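Local atomic coordinates of 5-Carboxyvanillate Decarboxylase (Novosphingobium aromaticivorans, PDB entry 4QRN), a protein that probably removes a carboxyl group from 5-carboxyvanillate as a metal-dependent decarboxylase of the amidohydrolase superfamily. Residues T40-A45 with M332-Y337. Sequence-based numbering, arbitrary orientation. Where two conformers were deposited one is given.
Sequences TEEAFA and MYAMDY. With MN (manganese (II) ion), chain E; 1DF (4-hydroxy-3-methoxy-5-nitrobenzoic acid), chain F.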
loop_
_atom_site.group_PDB
_atom_site.type_symbol
_atom_site.label_atom_id
_atom_site.label_comp_id
_atom_site.label_asym_id
_atom_site.label_seq_id
_atom_site.Cartn_x
_atom_site.Cartn_y
_atom_site.Cartn_z
ATOM N N THR A 40 -0.263 -12.491 -18.477
ATOM C CA THR A 40 -1.251 -11.449 -18.725
ATOM C C THR A 40 -0.821 -9.999 -18.451
ATOM O O THR A 40 -1.689 -9.123 -18.500
ATOM C CB THR A 40 -2.528 -11.738 -17.935
ATOM O OG1 THR A 40 -2.234 -11.768 -16.530
ATOM C CG2 THR A 40 -3.171 -13.055 -18.361
ATOM N N GLU A 41 0.475 -9.718 -18.237
ATOM C CA GLU A 41 0.903 -8.331 -18.057
ATOM C C GLU A 41 2.305 -8.119 -18.639
ATOM O O GLU A 41 3.268 -7.873 -17.920
ATOM C CB GLU A 41 0.871 -7.883 -16.597
ATOM C CG GLU A 41 0.963 -6.337 -16.471
ATOM C CD GLU A 41 1.358 -5.875 -15.083
ATOM O OE1 GLU A 41 0.583 -6.115 -14.146
ATOM O OE2 GLU A 41 2.446 -5.263 -14.901
ATOM N N GLU A 42 2.411 -8.185 -19.957
ATOM C CA GLU A 42 3.708 -8.272 -20.642
ATOM C C GLU A 42 3.902 -7.007 -21.466
ATOM O O GLU A 42 2.975 -6.519 -22.096
ATOM C CB GLU A 42 3.733 -9.550 -21.485
ATOM C CG GLU A 42 3.148 -10.761 -20.725
ATOM C CD GLU A 42 3.801 -10.988 -19.364
ATOM O OE1 GLU A 42 5.046 -11.062 -19.323
ATOM O OE2 GLU A 42 3.065 -11.070 -18.322
ATOM N N ALA A 43 5.109 -6.448 -21.420
ATOM C CA ALA A 43 5.337 -5.097 -21.911
ATOM C C ALA A 43 6.186 -5.054 -23.186
ATOM O O ALA A 43 7.096 -5.885 -23.381
ATOM C CB ALA A 43 6.039 -4.285 -20.839
ATOM N N PHE A 44 5.935 -4.030 -24.009
ATOM C CA PHE A 44 6.829 -3.702 -25.122
ATOM C C PHE A 44 6.934 -2.189 -25.222
ATOM O O PHE A 44 6.150 -1.452 -24.611
ATOM C CB PHE A 44 6.344 -4.297 -26.455
ATOM C CG PHE A 44 5.144 -3.606 -27.007
ATOM C CD1 PHE A 44 3.874 -3.972 -26.563
ATOM C CD2 PHE A 44 5.264 -2.586 -27.939
ATOM C CE1 PHE A 44 2.737 -3.334 -26.998
ATOM C CE2 PHE A 44 4.094 -1.918 -28.404
ATOM C CZ PHE A 44 2.836 -2.308 -27.927
ATOM N N ALA A 45 7.930 -1.715 -25.980
ATOM C CA ALA A 45 8.142 -0.291 -26.214
ATOM C C ALA A 45 8.287 -0.049 -27.699
ATOM O O ALA A 45 8.595 -0.979 -28.451
ATOM C CB ALA A 45 9.408 0.195 -25.509
ATOM N N MET A 332 -5.141 -14.347 -11.910
ATOM C CA MET A 332 -4.461 -14.837 -13.110
ATOM C C MET A 332 -2.958 -14.698 -12.985
ATOM O O MET A 332 -2.445 -13.757 -12.370
ATOM C CB MET A 332 -4.925 -13.987 -14.322
ATOM C CG MET A 332 -6.371 -14.240 -14.691
ATOM S SD MET A 332 -6.992 -13.092 -15.935
ATOM C CE MET A 332 -7.265 -11.624 -14.932
ATOM N N TYR A 333 -2.258 -15.597 -13.655
ATOM C CA TYR A 333 -0.824 -15.524 -13.791
ATOM C C TYR A 333 -0.402 -14.386 -14.723
ATOM O O TYR A 333 -1.003 -14.167 -15.778
ATOM C CB TYR A 333 -0.303 -16.853 -14.357
ATOM C CG TYR A 333 1.181 -16.813 -14.680
ATOM C CD1 TYR A 333 2.134 -16.773 -13.661
ATOM C CD2 TYR A 333 1.630 -16.765 -15.989
ATOM C CE1 TYR A 333 3.487 -16.682 -13.954
ATOM C CE2 TYR A 333 2.968 -16.668 -16.287
ATOM C CZ TYR A 333 3.903 -16.612 -15.271
ATOM O OH TYR A 333 5.232 -16.510 -15.621
ATOM N N ALA A 334 0.678 -13.700 -14.340
ATOM C CA ALA A 334 1.365 -12.746 -15.215
ATOM C C ALA A 334 2.835 -12.781 -14.859
ATOM O O ALA A 334 3.202 -12.983 -13.695
ATOM C CB ALA A 334 0.834 -11.328 -15.039
ATOM N N MET A 335 3.672 -12.554 -15.871
ATOM C CA MET A 335 5.114 -12.537 -15.679
ATOM C C MET A 335 5.699 -11.119 -15.455
ATOM O O MET A 335 6.659 -10.967 -14.710
ATOM C CB MET A 335 5.791 -13.214 -16.874
ATOM C CG MET A 335 7.297 -13.159 -16.828
ATOM S SD MET A 335 8.098 -14.009 -18.188
ATOM C CE MET A 335 8.173 -15.686 -17.571
ATOM N N ASP A 336 5.155 -10.102 -16.134
ATOM C CA ASP A 336 5.756 -8.761 -16.134
ATOM C C ASP A 336 7.069 -8.794 -16.933
ATOM O O ASP A 336 8.007 -8.047 -16.637
ATOM C CB ASP A 336 5.936 -8.189 -14.695
ATOM C CG ASP A 336 5.338 -6.774 -14.514
ATOM O OD1 ASP A 336 5.187 -6.021 -15.525
ATOM O OD2 ASP A 336 5.044 -6.437 -13.335
ATOM N N TYR A 337 7.116 -9.595 -17.995
ATOM C CA TYR A 337 8.263 -9.539 -18.902
ATOM C C TYR A 337 8.319 -8.143 -19.537
ATOM O O TYR A 337 7.285 -7.626 -19.941
ATOM C CB TYR A 337 8.069 -10.567 -19.985
ATOM C CG TYR A 337 9.142 -10.591 -21.046
ATOM C CD1 TYR A 337 9.041 -9.809 -22.203
ATOM C CD2 TYR A 337 10.253 -11.425 -20.913
ATOM C CE1 TYR A 337 9.993 -9.873 -23.207
ATOM C CE2 TYR A 337 11.233 -11.489 -21.921
ATOM C CZ TYR A 337 11.083 -10.715 -23.066
ATOM O OH TYR A 337 12.003 -10.775 -24.099
HETATM MN MN MN E . 4.136 -4.209 -15.724
HETATM C C1 1DF F . 8.881 -1.843 -13.890
HETATM C CO1 1DF F . 7.995 -2.771 -13.420
HETATM C CO2 1DF F . 8.496 -1.003 -14.958
HETATM C CM1 1DF F . 6.755 -2.885 -14.134
HETATM C CM2 1DF F . 7.355 -1.249 -15.694
HETATM O OM 1DF F . 6.962 -0.498 -16.766
HETATM C CZ 1DF F . 6.502 -2.294 -15.368
HETATM C CC 1DF F . 10.210 -1.636 -13.263
HETATM C CV 1DF F . 7.642 0.740 -16.979
HETATM O O1 1DF F . 10.774 -2.656 -12.687
HETATM O O2 1DF F . 10.730 -0.517 -13.332
HETATM O O3 1DF F . 5.516 -2.657 -16.134
HETATM N N 1DF F . 5.642 -3.510 -13.339
HETATM O O11 1DF F . 4.514 -3.557 -13.743
HETATM O O22 1DF F . 5.901 -3.843 -12.149
HETATM O O HOH W 1 3.892 -4.885 -17.793
#
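Thr40 with Tyr333 and Ala43 with Tyr337 mark the two ends of a nearly parallel pairing between strand 38-44 and the loop that follows strand 331-332, the chain directions differing by 20°. At one end Tyr333 O accepts a long, bent bond from Thr40 N (3.3 Å); at the other, Ala43 N donates to Tyr337 O at 2.9 Å. The Thr40 hydroxyl, with OG1 set between the backbone N and carbonyl carbon (chi1 60°), adds a second bond to Tyr333 O from above the carbonyl plane.

Between these ends the Glu42 carboxylate stands in for strand pairing. Its chain folds back at chi2 (-53°), bringing OE2 to Met335 N at 2.9 Å and Asp336 N at 3.2 Å, both on the syn side, while Glu41 N approaches the anti side. OE1 takes Tyr337 N from above the carboxylate plane. Four backbone N-H groups thus hold this buried carboxylate and probably stabilise its negative charge.

Glu41 and Asp336 run side by side with their carboxylates almost perpendicular, and each gives one oxygen to manganese: Glu41 OE2 and Asp336 OD1, 2.9 Å apart, are bridged by the metal. His210, a water and the nitrobenzoate inhibitor, chelating through O3 and O11, complete the six donor atoms. Tyr208 and Ser311 hydrogen-bond to Glu41 OE1, and His263 to Asp336 OD2, and probably help orient the carboxylates from a second shell.

The contact joins the first strand of the amidohydrolase barrel to the loop leaving the last; the cation probably offsets the repulsion between its two carboxylates, while Glu42 fixes the loop that presents Asp336.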